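Local coordinates for HEPN domain-containing protein (Thermotoga maritima, PDB 1O3U) that is of unknown function but belongs to the HEPN family of helical domains, whose members commonly work in nucleotide or RNA metabolism, at the interface of chains A and B. Residues are numbered along the deposited sequence; one frame, centred on the assembly and turned at random. Chains: chain A/B, conserved hypothetical protein TM0613.

The interface of chains A and B. Residues chain A 22, 26, 34, 37-38; chain B 18-19, 22, 26, 37-38.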
# COMPACT_ATOMS: atom_id res chain seq x y z
N HIS A 22 6.58 7.26 -1.33
CA HIS A 22 6.36 6.58 -2.61
C HIS A 22 5.61 7.50 -3.57
O HIS A 22 6.00 7.66 -4.73
CB HIS A 22 5.59 5.28 -2.47
CG HIS A 22 5.84 4.28 -3.58
ND1 HIS A 22 5.32 3.00 -3.56
CD2 HIS A 22 6.58 4.36 -4.71
CE1 HIS A 22 5.72 2.35 -4.64
NE2 HIS A 22 6.50 3.15 -5.35
N ASP A 26 6.91 8.98 -7.18
CA ASP A 26 6.15 8.82 -8.43
C ASP A 26 5.81 10.19 -9.03
O ASP A 26 5.95 10.38 -10.25
CB ASP A 26 4.87 8.03 -8.22
CG ASP A 26 5.10 6.51 -8.10
OD1 ASP A 26 6.02 5.96 -8.76
OD2 ASP A 26 4.41 5.83 -7.37
N TRP A 34 0.13 6.83 -10.52
CA TRP A 34 0.65 6.07 -9.40
C TRP A 34 0.76 6.93 -8.15
O TRP A 34 0.51 6.45 -7.04
CB TRP A 34 1.99 5.43 -9.78
CG TRP A 34 1.81 4.23 -10.67
CD1 TRP A 34 2.31 4.06 -11.92
CD2 TRP A 34 1.08 3.04 -10.36
NE1 TRP A 34 1.94 2.83 -12.42
CE2 TRP A 34 1.19 2.17 -11.47
CE3 TRP A 34 0.35 2.59 -9.24
CZ2 TRP A 34 0.59 0.91 -11.51
CZ3 TRP A 34 -0.23 1.35 -9.27
CH2 TRP A 34 -0.12 0.52 -10.40
N PHE A 37 -2.55 6.84 -6.59
CA PHE A 37 -2.75 5.55 -5.92
C PHE A 37 -2.06 5.47 -4.54
O PHE A 37 -2.67 5.10 -3.54
CB PHE A 37 -2.24 4.45 -6.86
CG PHE A 37 -2.30 3.08 -6.27
CD1 PHE A 37 -3.51 2.42 -6.17
CD2 PHE A 37 -1.16 2.44 -5.84
CE1 PHE A 37 -3.57 1.13 -5.64
CE2 PHE A 37 -1.22 1.17 -5.29
CZ PHE A 37 -2.42 0.51 -5.22
N SER A 38 -0.78 5.83 -4.50
CA SER A 38 0.01 5.81 -3.28
C SER A 38 -0.57 6.76 -2.22
O SER A 38 -0.52 6.49 -1.03
CB SER A 38 1.43 6.24 -3.58
OG SER A 38 2.11 5.24 -4.32
N ASP B 18 -3.05 -4.34 -7.81
CA ASP B 18 -2.59 -2.99 -8.11
C ASP B 18 -1.21 -2.72 -7.52
O ASP B 18 -0.38 -2.14 -8.20
CB ASP B 18 -3.55 -1.92 -7.60
CG ASP B 18 -4.86 -1.91 -8.35
OD1 ASP B 18 -4.97 -2.58 -9.40
OD2 ASP B 18 -5.83 -1.24 -7.94
N ASP B 19 -0.99 -3.09 -6.24
CA ASP B 19 0.35 -3.02 -5.65
C ASP B 19 1.41 -3.79 -6.48
O ASP B 19 2.54 -3.35 -6.65
CB ASP B 19 0.37 -3.59 -4.22
CG ASP B 19 -0.29 -2.68 -3.19
OD1 ASP B 19 -0.48 -1.45 -3.44
OD2 ASP B 19 -0.58 -3.12 -2.06
N HIS B 22 2.18 -1.80 -9.48
CA HIS B 22 3.05 -0.72 -8.99
C HIS B 22 4.49 -1.21 -8.88
O HIS B 22 5.42 -0.55 -9.36
CB HIS B 22 2.60 -0.17 -7.64
CG HIS B 22 3.04 1.25 -7.38
ND1 HIS B 22 2.64 1.96 -6.26
CD2 HIS B 22 3.81 2.11 -8.10
CE1 HIS B 22 3.15 3.18 -6.31
NE2 HIS B 22 3.85 3.30 -7.42
N ASP B 26 7.77 0.17 -10.94
CA ASP B 26 9.00 0.62 -10.26
C ASP B 26 10.20 -0.21 -10.73
O ASP B 26 11.28 0.35 -11.00
CB ASP B 26 8.89 0.54 -8.75
CG ASP B 26 8.06 1.69 -8.14
OD1 ASP B 26 8.10 2.84 -8.65
OD2 ASP B 26 7.36 1.51 -7.16
N PHE B 37 9.31 -2.63 -1.75
CA PHE B 37 8.26 -2.12 -0.87
C PHE B 37 6.84 -2.49 -1.35
O PHE B 37 6.02 -3.01 -0.59
CB PHE B 37 8.42 -0.60 -0.77
CG PHE B 37 7.36 0.07 0.04
CD1 PHE B 37 7.37 -0.02 1.41
CD2 PHE B 37 6.36 0.80 -0.58
CE1 PHE B 37 6.38 0.62 2.17
CE2 PHE B 37 5.37 1.41 0.17
CZ PHE B 37 5.40 1.34 1.54
N SER B 38 6.56 -2.23 -2.62
CA SER B 38 5.26 -2.52 -3.23
C SER B 38 4.96 -4.03 -3.19
O SER B 38 3.81 -4.44 -3.04
CB SER B 38 5.25 -2.07 -4.68
OG SER B 38 5.25 -0.66 -4.76
O HOH W 1 6.09 3.68 -9.99
O HOH W 2 8.14 5.19 -7.56
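A two-fold symmetric helix-to-helix interface joins two copies of this HEPN-domain protein, in which helix 11-28 of each chain packs against helices 11-28 and 32-54 of the other; it helps hold the deposited dimer together, which may or may not be the form in the cell. At its centre the imidazoles of A:His22 and B:His22 reach toward each other tip to tip and stack in parallel but offset, each CE1 over the rim of the other ring, the centroids separated by 4.0 Å. In each, CG stands anti to the backbone N (chi1 -155°), which points the ring toward its twin. NE2 of B:His22 donates to the carboxylate oxygen OD2 of A:Asp26 at 2.6 Å, short but bent, with 140° at the hydrogen; the oxygen receives it through its syn lone pair, close to the imidazole plane. By symmetry A:His22 and B:Asp26 form the twin bond, so the two acids fix the rotation of both rings and would probably favour their protonation. The other oxygens, OD1 of A:Asp26 and OD1 of B:Asp26, are linked by water 1 and water 2, each of which lies 2.6 Å from both. On its opposite face B:His22 is covered by the indole of A:Trp34, nearly parallel, with indole CE3 3.5 Å from imidazole CG. Farther along the indole, CA of B:His22 sits over the six-membered ring in a CH-pi contact, 3.8 Å from its centroid. An alanine in place of B:His22 would lose the filling between A:His22 and A:Trp34 along with the bond to A:Asp26, and would probably loosen the dimer. Next to the indole, A:Phe37 (CG anti to the backbone N) meets helix 11-28 of chain B with its ring tip: CZ packs 3.6 Å from CB of B:Asp18, while carboxylate oxygen OD1 of B:Asp19 lies at the ring's edge, in plane, its carboxylate turned steeply to the ring.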